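PROBABLE CHAIN-FATTY-ACID-CoA LIGASE FADD13 (PDB 3T5C) belongs to the ANL superfamily of AMP-binding enzymes and is represented here by its large N-terminal domain. Local coordinates at residues T332-R337 against V351-D356; H346-V351 against G381-I386; A43-A48 against E139-A144; A37-C42 against F67-Y72; P262-L267 against K288-K293. All blocks are in the same frame, centred on the assembly; numbering follows the deposited sequence.

Contact 1 (T332-R337 against V351-D356)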
# COMPACT_ATOMS: atom_id res chain seq x y z
N THR A 332 17.18 3.42 2.91
CA THR A 332 17.06 2.07 3.46
C THR A 332 18.42 1.37 3.46
O THR A 332 19.15 1.41 2.46
CB THR A 332 16.09 1.20 2.64
OG1 THR A 332 14.86 1.91 2.44
CG2 THR A 332 15.80 -0.12 3.34
N ASP A 333 18.77 0.75 4.57
CA ASP A 333 20.01 -0.02 4.65
C ASP A 333 19.61 -1.47 4.90
O ASP A 333 18.74 -1.75 5.73
CB ASP A 333 20.93 0.49 5.76
CG ASP A 333 21.58 1.83 5.41
OD1 ASP A 333 21.90 2.04 4.22
OD2 ASP A 333 21.79 2.66 6.33
N VAL A 334 20.20 -2.38 4.15
CA VAL A 334 19.90 -3.80 4.29
C VAL A 334 21.22 -4.54 4.44
O VAL A 334 22.20 -4.24 3.76
CB VAL A 334 19.14 -4.32 3.06
CG1 VAL A 334 18.90 -5.81 3.18
CG2 VAL A 334 17.81 -3.59 2.92
N ALA A 335 21.25 -5.49 5.37
CA ALA A 335 22.45 -6.28 5.63
C ALA A 335 22.06 -7.70 6.08
O ALA A 335 20.90 -8.08 6.04
CB ALA A 335 23.29 -5.59 6.70
N VAL A 336 23.06 -8.47 6.50
CA VAL A 336 22.80 -9.83 6.97
C VAL A 336 23.39 -10.05 8.36
O VAL A 336 24.56 -9.76 8.62
CB VAL A 336 23.38 -10.90 6.00
CG1 VAL A 336 22.54 -10.96 4.74
CG2 VAL A 336 24.84 -10.58 5.67
N ARG A 337 22.55 -10.55 9.26
CA ARG A 337 22.92 -10.81 10.64
C ARG A 337 23.33 -12.27 10.79
O ARG A 337 22.51 -13.17 10.58
CB ARG A 337 21.73 -10.51 11.56
CG ARG A 337 21.97 -10.74 13.04
CD ARG A 337 20.73 -10.38 13.85
NE ARG A 337 20.96 -10.43 15.29
CZ ARG A 337 21.07 -11.54 16.00
NH1 ARG A 337 20.96 -12.73 15.41
NH2 ARG A 337 21.30 -11.47 17.31
N VAL A 351 18.44 -11.73 6.74
CA VAL A 351 18.27 -10.38 6.23
C VAL A 351 17.72 -9.47 7.33
O VAL A 351 16.72 -9.79 7.97
CB VAL A 351 17.28 -10.36 5.04
CG1 VAL A 351 17.15 -8.94 4.49
CG2 VAL A 351 17.76 -11.30 3.96
N VAL A 352 18.42 -8.36 7.57
CA VAL A 352 18.02 -7.37 8.56
C VAL A 352 17.90 -6.00 7.87
O VAL A 352 18.60 -5.73 6.89
CB VAL A 352 19.05 -7.26 9.71
CG1 VAL A 352 18.99 -8.50 10.59
CG2 VAL A 352 20.45 -7.06 9.15
N ILE A 353 17.03 -5.16 8.40
CA ILE A 353 16.78 -3.84 7.83
C ILE A 353 16.85 -2.72 8.88
O ILE A 353 16.35 -2.87 9.99
CB ILE A 353 15.38 -3.78 7.19
CG1 ILE A 353 15.24 -4.87 6.13
CG2 ILE A 353 15.14 -2.40 6.56
CD1 ILE A 353 13.81 -5.11 5.71
N LYS A 354 17.49 -1.61 8.50
CA LYS A 354 17.61 -0.43 9.35
C LYS A 354 17.13 0.72 8.45
O LYS A 354 17.82 1.11 7.50
CB LYS A 354 19.06 -0.22 9.78
CG LYS A 354 19.27 0.97 10.71
CD LYS A 354 20.74 1.20 10.98
CE LYS A 354 20.98 2.47 11.76
NZ LYS A 354 22.43 2.83 11.80
N SER A 355 15.94 1.24 8.74
CA SER A 355 15.35 2.30 7.91
C SER A 355 14.15 2.94 8.62
O SER A 355 13.49 2.30 9.45
CB SER A 355 14.90 1.68 6.58
OG SER A 355 14.25 2.61 5.75
N ASP A 356 13.86 4.19 8.28
CA ASP A 356 12.73 4.89 8.86
C ASP A 356 11.40 4.35 8.33
O ASP A 356 10.34 4.74 8.81
CB ASP A 356 12.81 6.39 8.60
CG ASP A 356 13.87 7.08 9.43
OD1 ASP A 356 14.47 6.40 10.28
OD2 ASP A 356 14.09 8.30 9.25
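D333 and K354 face each other as an antiparallel hydrogen-bonded pair, K354 N giving to D333 O at 3.0 Å and D333 N to K354 O at 3.1 Å. Two residues on, A335 and V352 repeat the pattern: V352 N reaches A335 O at 2.9 Å, and A335 N returns a bond to V352 O at 3.1 Å. Between these two pairs V334 lies opposite I353, and beyond them V336 lies opposite V351, as non-hydrogen-bonded pairs. Strands 332-337 and 350-355 are thus neighbours in a five-stranded antiparallel sheet; the N-to-C directions of 332-337 and 351-355 lie 140° apart.

V334, V336, V351 and I353 share one face of the sheet. There V334 CG1, placed anti to its own amide (chi1 177°), comes to 3.8 Å from V351 CG1, and V351 also meets L392 and I394 of strand 392-394; branched residues suit both the extended backbone and this apolar layer. On the face of A335 and V352, the small A335 leaves V352 CG2 to settle beside A335 O at 3.3 Å. V352 CG1 meets R337 CB at 3.5 Å. The rest of R337 leads away in an extended chain, and its NE forms a salt bridge with D374. At the far end T332 CG2 rests 3.8 Å from S355 CB, while the S355 hydroxyl bonds to F331 O and that of T332 to T329.

Contact 2 (H346-V351 against G381-I386)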
# COMPACT_ATOMS: atom_id res chain seq x y z
N HIS A 346 28.16 -7.62 3.45
CA HIS A 346 28.04 -8.68 2.46
C HIS A 346 28.11 -10.06 3.10
O HIS A 346 28.44 -10.19 4.27
CB HIS A 346 29.14 -8.54 1.41
CG HIS A 346 29.21 -7.18 0.78
ND1 HIS A 346 29.88 -6.12 1.35
CD2 HIS A 346 28.67 -6.70 -0.37
CE1 HIS A 346 29.76 -5.05 0.58
NE2 HIS A 346 29.02 -5.38 -0.47
N GLY A 347 27.81 -11.08 2.30
CA GLY A 347 27.85 -12.45 2.79
C GLY A 347 26.45 -13.01 2.99
O GLY A 347 25.47 -12.41 2.55
N GLU A 348 26.36 -14.16 3.64
CA GLU A 348 25.07 -14.78 3.89
C GLU A 348 24.67 -14.59 5.35
O GLU A 348 25.50 -14.26 6.19
CB GLU A 348 25.10 -16.27 3.54
CG GLU A 348 23.72 -16.91 3.48
CD GLU A 348 23.77 -18.36 3.01
OE1 GLU A 348 24.28 -18.60 1.90
OE2 GLU A 348 23.29 -19.25 3.75
N GLY A 349 23.38 -14.79 5.63
CA GLY A 349 22.87 -14.64 6.98
C GLY A 349 21.41 -14.22 6.93
O GLY A 349 20.80 -14.21 5.86
N GLU A 350 20.85 -13.88 8.09
CA GLU A 350 19.46 -13.44 8.14
C GLU A 350 19.37 -11.99 7.66
O GLU A 350 20.13 -11.13 8.10
CB GLU A 350 18.91 -13.54 9.57
CG GLU A 350 17.57 -12.83 9.74
CD GLU A 350 17.06 -12.86 11.17
OE1 GLU A 350 17.90 -12.85 12.10
OE2 GLU A 350 15.82 -12.86 11.35
N VAL A 351 18.44 -11.73 6.74
CA VAL A 351 18.27 -10.38 6.23
C VAL A 351 17.72 -9.47 7.33
O VAL A 351 16.72 -9.79 7.97
CB VAL A 351 17.28 -10.36 5.04
CG1 VAL A 351 17.15 -8.94 4.49
CG2 VAL A 351 17.76 -11.30 3.96
N GLY A 381 13.59 -12.63 9.56
CA GLY A 381 13.29 -14.04 9.69
C GLY A 381 13.54 -14.76 8.37
O GLY A 381 13.16 -15.93 8.21
N ASP A 382 14.15 -14.05 7.42
CA ASP A 382 14.48 -14.60 6.11
C ASP A 382 15.99 -14.75 5.94
O ASP A 382 16.75 -13.87 6.33
CB ASP A 382 14.00 -13.68 4.97
CG ASP A 382 12.50 -13.71 4.78
OD1 ASP A 382 11.93 -14.81 4.63
OD2 ASP A 382 11.88 -12.62 4.76
N ILE A 383 16.41 -15.87 5.36
CA ILE A 383 17.82 -16.11 5.10
C ILE A 383 18.08 -15.58 3.69
O ILE A 383 17.24 -15.70 2.81
CB ILE A 383 18.17 -17.62 5.14
CG1 ILE A 383 18.04 -18.16 6.57
CG2 ILE A 383 19.58 -17.84 4.60
CD1 ILE A 383 18.94 -17.47 7.57
N GLY A 384 19.25 -14.98 3.50
CA GLY A 384 19.58 -14.44 2.20
C GLY A 384 21.07 -14.21 2.01
O GLY A 384 21.86 -14.36 2.94
N GLU A 385 21.45 -13.83 0.80
CA GLU A 385 22.85 -13.58 0.51
C GLU A 385 23.02 -12.26 -0.21
O GLU A 385 22.19 -11.88 -1.04
CB GLU A 385 23.42 -14.70 -0.36
CG GLU A 385 24.93 -14.68 -0.48
CD GLU A 385 25.44 -15.81 -1.34
OE1 GLU A 385 24.85 -16.91 -1.27
OE2 GLU A 385 26.43 -15.61 -2.07
N ILE A 386 24.11 -11.56 0.10
CA ILE A 386 24.39 -10.28 -0.51
C ILE A 386 25.77 -10.34 -1.18
O ILE A 386 26.78 -10.47 -0.50
CB ILE A 386 24.37 -9.16 0.54
CG1 ILE A 386 22.98 -9.08 1.17
CG2 ILE A 386 24.74 -7.84 -0.09
CD1 ILE A 386 22.86 -8.02 2.24
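G381 N meets the carboxylate of E350, bonding to the anti lone pair of OE2 at 2.9 Å, though the N-H points somewhat off line (133°). The E350 chain runs out extended with CG opposite its backbone amide (chi1 168°), which brings OE2 over to G381 while OE1 pairs with R379. Next, D382 O takes V351 N at 2.8 Å, and its carboxylate turns elsewhere to Y301 OH. I383 lays CD1 against E350 CA at 4.1 Å, an apolar cover beside an otherwise charged face. G384 exchanges two backbone bonds with G349, and its bare CA lets V351 CG2 approach G384 N to 4.0 Å. E385 and E348 set their OE1 atoms 3.6 Å apart; both are salt-bridged to K395, whose charge probably offsets the repulsion. I386 closes the series with a bond in each direction to G347 and brings CG2 to 4.1 Å from H346 CD2. G347 and G349 adopt positive phi, conformations that glycine takes easily, and the strand direction changes at E348 and G349. The result is an antiparallel ladder that ties the five-stranded sheet to the small 382-386/392-394 hairpin.

Contact 3 (A43-A48 against E139-A144)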
# COMPACT_ATOMS: atom_id res chain seq x y z
N ALA A 43 -13.10 12.96 6.69
CA ALA A 43 -12.66 13.26 8.04
C ALA A 43 -13.82 13.85 8.85
O ALA A 43 -13.98 13.54 10.03
CB ALA A 43 -11.51 14.25 8.00
N ASP A 44 -14.62 14.70 8.21
CA ASP A 44 -15.75 15.31 8.89
C ASP A 44 -16.77 14.24 9.26
O ASP A 44 -17.43 14.34 10.29
CB ASP A 44 -16.42 16.35 8.00
CG ASP A 44 -17.55 17.07 8.72
OD1 ASP A 44 -17.26 17.83 9.66
OD2 ASP A 44 -18.72 16.86 8.36
N VAL A 45 -16.89 13.24 8.40
CA VAL A 45 -17.83 12.14 8.64
C VAL A 45 -17.33 11.26 9.79
O VAL A 45 -18.11 10.86 10.65
CB VAL A 45 -18.01 11.28 7.37
CG1 VAL A 45 -18.81 10.03 7.69
CG2 VAL A 45 -18.73 12.09 6.30
N LEU A 46 -16.03 10.96 9.79
CA LEU A 46 -15.45 10.13 10.84
C LEU A 46 -15.59 10.81 12.20
O LEU A 46 -15.94 10.18 13.19
CB LEU A 46 -13.97 9.86 10.54
CG LEU A 46 -13.70 8.88 9.39
CD1 LEU A 46 -12.21 8.84 9.08
CD2 LEU A 46 -14.20 7.49 9.78
N THR A 47 -15.31 12.11 12.23
CA THR A 47 -15.41 12.91 13.45
C THR A 47 -16.83 12.85 14.02
O THR A 47 -17.02 12.78 15.23
CB THR A 47 -15.04 14.38 13.18
OG1 THR A 47 -13.66 14.46 12.80
CG2 THR A 47 -15.28 15.25 14.42
N ALA A 48 -17.83 12.90 13.14
CA ALA A 48 -19.23 12.86 13.54
C ALA A 48 -19.62 11.49 14.11
O ALA A 48 -20.55 11.39 14.91
CB ALA A 48 -20.13 13.21 12.36
N GLU A 139 -24.30 8.90 1.71
CA GLU A 139 -25.18 9.96 2.19
C GLU A 139 -24.48 10.88 3.17
O GLU A 139 -24.55 12.11 3.05
CB GLU A 139 -26.41 9.34 2.86
CG GLU A 139 -27.22 8.45 1.94
CD GLU A 139 -28.44 7.88 2.63
OE1 GLU A 139 -29.20 7.14 1.97
OE2 GLU A 139 -28.63 8.17 3.83
N ARG A 140 -23.80 10.30 4.16
CA ARG A 140 -23.09 11.12 5.14
C ARG A 140 -22.12 12.05 4.43
O ARG A 140 -21.94 13.21 4.82
CB ARG A 140 -22.32 10.22 6.13
CG ARG A 140 -23.21 9.36 7.01
CD ARG A 140 -22.38 8.38 7.82
NE ARG A 140 -23.22 7.34 8.42
CZ ARG A 140 -23.89 7.48 9.56
NH1 ARG A 140 -23.83 8.62 10.24
NH2 ARG A 140 -24.64 6.48 10.01
N LEU A 141 -21.50 11.54 3.37
CA LEU A 141 -20.53 12.30 2.59
C LEU A 141 -21.15 13.52 1.90
O LEU A 141 -20.51 14.57 1.80
CB LEU A 141 -19.86 11.36 1.57
CG LEU A 141 -18.39 10.97 1.77
CD1 LEU A 141 -18.05 10.84 3.22
CD2 LEU A 141 -18.10 9.66 1.04
N ARG A 142 -22.40 13.39 1.45
CA ARG A 142 -23.09 14.49 0.78
C ARG A 142 -23.27 15.70 1.68
O ARG A 142 -23.11 16.84 1.24
CB ARG A 142 -24.46 14.03 0.28
CG ARG A 142 -24.43 12.80 -0.62
CD ARG A 142 -25.84 12.40 -1.05
NE ARG A 142 -25.87 11.08 -1.68
CZ ARG A 142 -25.13 10.73 -2.73
NH1 ARG A 142 -24.28 11.60 -3.26
NH2 ARG A 142 -25.22 9.51 -3.23
N SER A 143 -23.59 15.46 2.95
CA SER A 143 -23.82 16.52 3.93
C SER A 143 -22.57 16.98 4.66
O SER A 143 -22.52 18.08 5.20
CB SER A 143 -24.84 16.04 4.98
OG SER A 143 -26.03 15.58 4.37
N ALA A 144 -21.55 16.11 4.69
CA ALA A 144 -20.29 16.39 5.37
C ALA A 144 -19.65 17.73 5.02
O ALA A 144 -19.87 18.28 3.95
CB ALA A 144 -19.31 15.26 5.09
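V45 of helix 32-48 meets R140, L141 and A144 at the C-terminal end of helix 134-143 in a small, mainly apolar helix-to-helix contact near the surface of the domain. V45 takes the largest share, and its two methyls divide the work. CG1, anti to the backbone N (chi1 171°), lies 3.8 Å from R140 CB, crossing the arginine's aliphatic stem at about a right angle. CG2 is pinched between L141 CD1 and A144 CB, each 3.4 Å away, which is tighter than usual for carbon atoms. L141 is modelled with an unusual chi1 of -109°, which turns CD1 back to V45; strain or model uncertainty may accompany the tight contact. Where the helix ends, A144 departs from helical angles, and its small CB allows the neighbouring helix to come close. D44 flanks this point: its OD2 passes 3.4 Å from A144 CA and accepts a hydrogen bond from A145 N just beyond. The carboxylate therefore holds one backbone amide just past the helix end, while the valine fills the apolar side. With no direct polar link between the two segments, their cohesion rests on shape and dispersion, and the polar fastening comes one residue further along the chain.

Contact 4 (A37-C42 against F67-Y72)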
# COMPACT_ATOMS: atom_id res chain seq x y z
N ALA A 37 -10.78 17.45 -1.23
CA ALA A 37 -12.04 17.90 -0.66
C ALA A 37 -12.82 16.69 -0.15
O ALA A 37 -13.43 16.76 0.91
CB ALA A 37 -12.87 18.66 -1.70
N LEU A 38 -12.79 15.60 -0.91
CA LEU A 38 -13.49 14.38 -0.54
C LEU A 38 -12.85 13.79 0.72
O LEU A 38 -13.53 13.18 1.55
CB LEU A 38 -13.43 13.34 -1.68
CG LEU A 38 -14.54 12.29 -1.81
CD1 LEU A 38 -13.91 10.99 -2.28
CD2 LEU A 38 -15.27 12.07 -0.48
N ALA A 39 -11.54 13.97 0.85
CA ALA A 39 -10.80 13.50 2.01
C ALA A 39 -11.26 14.27 3.24
O ALA A 39 -11.40 13.70 4.32
CB ALA A 39 -9.31 13.72 1.80
N ASN A 40 -11.49 15.58 3.07
CA ASN A 40 -11.94 16.42 4.18
C ASN A 40 -13.34 16.06 4.62
O ASN A 40 -13.66 16.15 5.80
CB ASN A 40 -11.90 17.90 3.79
CG ASN A 40 -10.50 18.45 3.70
OD1 ASN A 40 -9.55 17.87 4.24
ND2 ASN A 40 -10.36 19.58 3.01
N ARG A 41 -14.18 15.66 3.67
CA ARG A 41 -15.54 15.26 4.01
C ARG A 41 -15.50 13.91 4.72
O ARG A 41 -16.32 13.62 5.59
CB ARG A 41 -16.41 15.18 2.75
CG ARG A 41 -16.59 16.53 2.04
CD ARG A 41 -17.79 16.54 1.08
NE ARG A 41 -17.61 15.67 -0.08
CZ ARG A 41 -16.87 15.98 -1.15
NH1 ARG A 41 -16.23 17.14 -1.20
NH2 ARG A 41 -16.78 15.13 -2.17
N CYS A 42 -14.53 13.07 4.35
CA CYS A 42 -14.38 11.78 4.98
C CYS A 42 -13.97 11.98 6.44
O CYS A 42 -14.45 11.28 7.33
CB CYS A 42 -13.32 10.94 4.25
SG CYS A 42 -13.95 10.16 2.74
N PHE A 67 -12.09 4.77 -0.45
CA PHE A 67 -11.14 3.98 0.33
C PHE A 67 -9.92 4.86 0.59
O PHE A 67 -9.46 4.97 1.73
CB PHE A 67 -10.75 2.71 -0.44
CG PHE A 67 -9.94 1.72 0.36
CD1 PHE A 67 -10.27 0.36 0.34
CD2 PHE A 67 -8.84 2.11 1.11
CE1 PHE A 67 -9.52 -0.58 1.06
CE2 PHE A 67 -8.08 1.18 1.83
CZ PHE A 67 -8.43 -0.16 1.81
N CYS A 68 -9.43 5.50 -0.46
CA CYS A 68 -8.26 6.36 -0.35
C CYS A 68 -8.51 7.57 0.53
O CYS A 68 -7.73 7.86 1.44
CB CYS A 68 -7.79 6.83 -1.73
SG CYS A 68 -7.19 5.51 -2.81
N CYS A 69 -9.60 8.28 0.24
CA CYS A 69 -9.93 9.49 0.99
C CYS A 69 -10.25 9.22 2.45
O CYS A 69 -9.98 10.05 3.31
CB CYS A 69 -11.07 10.22 0.28
SG CYS A 69 -10.56 10.88 -1.35
N LEU A 70 -10.83 8.06 2.74
CA LEU A 70 -11.14 7.72 4.12
C LEU A 70 -9.85 7.64 4.91
O LEU A 70 -9.78 8.17 6.02
CB LEU A 70 -11.90 6.39 4.20
CG LEU A 70 -13.42 6.52 4.01
CD1 LEU A 70 -14.05 5.15 3.84
CD2 LEU A 70 -14.01 7.24 5.22
N PHE A 71 -8.81 7.02 4.35
CA PHE A 71 -7.56 6.93 5.09
C PHE A 71 -6.80 8.25 5.09
O PHE A 71 -6.08 8.55 6.05
CB PHE A 71 -6.72 5.72 4.61
CG PHE A 71 -5.67 6.02 3.59
CD1 PHE A 71 -4.56 6.80 3.90
CD2 PHE A 71 -5.75 5.45 2.32
CE1 PHE A 71 -3.55 7.01 2.98
CE2 PHE A 71 -4.74 5.65 1.38
CZ PHE A 71 -3.63 6.43 1.71
N TYR A 72 -6.96 9.07 4.05
CA TYR A 72 -6.32 10.39 4.04
C TYR A 72 -7.04 11.27 5.08
O TYR A 72 -6.42 12.04 5.79
CB TYR A 72 -6.41 11.04 2.66
CG TYR A 72 -5.32 10.63 1.68
CD1 TYR A 72 -3.98 10.85 1.99
CD2 TYR A 72 -5.63 10.07 0.45
CE1 TYR A 72 -2.97 10.52 1.08
CE2 TYR A 72 -4.63 9.73 -0.47
CZ TYR A 72 -3.30 9.96 -0.14
OH TYR A 72 -2.31 9.64 -1.04
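The first torsions of L38 and C42 set much of their contact with C69. L38 sends CG away from its own amide at chi1 -154°, and with a second torsion that is also off the usual rotamers its CD1 comes to 3.5 Å from C69 SG. C42 carries its sulfur opposite the carbonyl carbon, at chi1 -80°, which tucks SG between C69 CB and L70 CD2, 3.8 Å from each. The two sulfurs, C42 SG and C69 SG, stay 5.4 Å apart, so this is packing of thiols and not a disulfide.

Small residues let the backbones approach closely. A39 CA is 3.7 Å from C69 CB, and C42 CB lies 3.6 Å from C69 O; the short helix axes pass 7.5 Å apart at a crossing angle of -62°. Alanine and cysteine suit this place because neither holds the helices apart, while L38 and L70 fill the flanks. A39 CB also meets Y72 CB at 4.0 Å, after which the tyrosine ring leads off toward L8 of helix 4-14 and A219 of helix 209-221, with F71 CE1 over the centre of one face. L70, beyond C42, leans on L59 of strand 56-60. Every touching residue is buried, as befits the interior of an alpha/beta layer: helix 65-77 is the connection of a beta-alpha-beta crossover between the parallel strands 56-60 and 80-83, and helix 32-48 packs across it.

Contact 5 (P262-L267 against K288-K293)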
# COMPACT_ATOMS: atom_id res chain seq x y z
N PRO A 262 -5.22 -12.55 -25.84
CA PRO A 262 -4.95 -12.26 -27.25
C PRO A 262 -4.56 -10.82 -27.56
O PRO A 262 -3.94 -10.55 -28.60
CB PRO A 262 -6.25 -12.68 -27.94
CG PRO A 262 -7.28 -12.42 -26.89
CD PRO A 262 -6.61 -13.00 -25.67
N GLU A 263 -4.92 -9.89 -26.68
CA GLU A 263 -4.58 -8.49 -26.90
C GLU A 263 -3.09 -8.24 -26.71
O GLU A 263 -2.57 -7.18 -27.04
CB GLU A 263 -5.38 -7.59 -25.95
CG GLU A 263 -6.89 -7.67 -26.16
CD GLU A 263 -7.62 -6.42 -25.68
OE1 GLU A 263 -8.86 -6.37 -25.81
OE2 GLU A 263 -6.95 -5.49 -25.18
N PHE A 264 -2.40 -9.25 -26.19
CA PHE A 264 -0.96 -9.15 -25.95
C PHE A 264 -0.21 -9.40 -27.26
O PHE A 264 0.87 -8.86 -27.48
CB PHE A 264 -0.53 -10.17 -24.91
CG PHE A 264 0.85 -9.93 -24.36
CD1 PHE A 264 1.08 -8.92 -23.44
CD2 PHE A 264 1.92 -10.72 -24.77
CE1 PHE A 264 2.36 -8.69 -22.94
CE2 PHE A 264 3.20 -10.50 -24.27
CZ PHE A 264 3.42 -9.48 -23.35
N ALA A 265 -0.80 -10.24 -28.11
CA ALA A 265 -0.20 -10.59 -29.40
C ALA A 265 0.40 -9.39 -30.14
O ALA A 265 1.60 -9.36 -30.41
CB ALA A 265 -1.24 -11.28 -30.27
N GLU A 266 -0.44 -8.41 -30.46
CA GLU A 266 0.01 -7.22 -31.18
C GLU A 266 -0.05 -5.99 -30.29
O GLU A 266 -0.27 -4.87 -30.77
CB GLU A 266 -0.86 -6.99 -32.40
CG GLU A 266 -1.15 -8.25 -33.19
CD GLU A 266 -2.61 -8.33 -33.60
OE1 GLU A 266 -3.07 -7.43 -34.33
OE2 GLU A 266 -3.29 -9.30 -33.18
N LEU A 267 0.15 -6.19 -28.99
CA LEU A 267 0.10 -5.10 -28.02
C LEU A 267 1.02 -3.95 -28.40
O LEU A 267 2.18 -4.16 -28.78
CB LEU A 267 0.45 -5.63 -26.62
CG LEU A 267 0.44 -4.71 -25.39
CD1 LEU A 267 1.75 -3.96 -25.29
CD2 LEU A 267 -0.75 -3.76 -25.46
N LYS A 288 11.95 -11.69 -20.35
CA LYS A 288 12.30 -11.56 -21.76
C LYS A 288 11.05 -11.35 -22.62
O LYS A 288 11.09 -10.62 -23.60
CB LYS A 288 13.05 -12.81 -22.24
CG LYS A 288 14.44 -13.00 -21.65
CD LYS A 288 15.07 -14.30 -22.12
CE LYS A 288 16.42 -14.55 -21.44
NZ LYS A 288 16.96 -15.91 -21.71
N ILE A 289 9.96 -12.00 -22.25
CA ILE A 289 8.72 -11.87 -22.99
C ILE A 289 8.20 -10.43 -22.97
O ILE A 289 7.71 -9.92 -23.98
CB ILE A 289 7.64 -12.84 -22.44
CG1 ILE A 289 7.98 -14.27 -22.89
CG2 ILE A 289 6.25 -12.42 -22.91
CD1 ILE A 289 6.93 -15.30 -22.56
N TYR A 290 8.31 -9.77 -21.82
CA TYR A 290 7.87 -8.38 -21.72
C TYR A 290 8.90 -7.45 -22.35
O TYR A 290 8.55 -6.42 -22.92
CB TYR A 290 7.59 -7.98 -20.26
CG TYR A 290 6.23 -8.44 -19.80
CD1 TYR A 290 6.01 -9.76 -19.42
CD2 TYR A 290 5.14 -7.58 -19.84
CE1 TYR A 290 4.73 -10.21 -19.09
CE2 TYR A 290 3.86 -8.01 -19.52
CZ TYR A 290 3.66 -9.33 -19.15
OH TYR A 290 2.40 -9.76 -18.86
N ALA A 291 10.17 -7.83 -22.26
CA ALA A 291 11.24 -7.02 -22.83
C ALA A 291 11.05 -6.95 -24.35
O ALA A 291 11.24 -5.89 -24.96
CB ALA A 291 12.59 -7.62 -22.49
N ALA A 292 10.68 -8.08 -24.95
CA ALA A 292 10.46 -8.14 -26.39
C ALA A 292 9.09 -7.53 -26.67
O ALA A 292 8.34 -8.00 -27.53
CB ALA A 292 10.49 -9.59 -26.87
N LYS A 293 8.78 -6.48 -25.93
CA LYS A 293 7.52 -5.78 -26.05
C LYS A 293 7.76 -4.35 -25.59
O LYS A 293 6.85 -3.53 -25.54
CB LYS A 293 6.47 -6.46 -25.17
CG LYS A 293 5.11 -6.63 -25.82
CD LYS A 293 5.23 -7.39 -27.12
CE LYS A 293 3.86 -7.75 -27.67
NZ LYS A 293 3.18 -8.68 -26.74
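K293 folds its side chain over F264 and makes the polar part of the contact. Its NZ is modelled as a hydrogen-bond donor to F264 O, but at 2.4 Å the pair is very short, so the exact position of the amino group is doubtful. The carbonyl also takes L267 N at 3.2 Å, closing a type I beta turn from F264 to L267. K293 reaches it because its chain bends at chi2 (56°) and again at chi4; L267 CB lies alongside.

As modelled, the same amino group also sits over one face of the phenyl ring as a cation-pi partner, with NZ 3.2 Å from the centroid of the F264 ring and 22° off the normal. That face would suit a cation if the placement is right.

Apolar and aromatic packing takes up the rest of the ring. F264 CE2 meets I289 CG2 at 3.9 Å. F264 CE1 approaches Y290 CE2 at 3.8 Å, and F264 CZ lies over one face of the tyrosine toward its rim. The two planes stand 58° apart, an oblique pairing. Y290 is fixed at its far end by a hydrogen bond from OH to L255 O, and W237 of helix 233-242 touches both L267 and Y290.

The turn belongs to the loop that leads from helix 252-258 to strand 274-278, and it packs here, through F264, against the C-terminal end of helix 284-291, the connecting helix of the beta-alpha-beta crossover between parallel strands 274-278 and 296-302.

How the contacts relate
Along the chain, contacts 4 and 3 come first, then contact 5, then contacts 1 and 2, the segments interleaving within each pair. Contacts 3 and 4 share helix 32-48 and have centres about 10 Å apart: one end of the helix meets 134-143, while its middle packs on 65-77. Contacts 1 and 2, with centres also about 10 Å apart, share V351 and strand 350-355, so the five-stranded sheet continues into the hairpin near the end of the fragment. The two pairs lie on opposite sides of the chain's centre. Contact 5 stands apart, its centre about 35 Å or more from the others, beside the nine-stranded mixed sheet. Together they sample three regions of the domain.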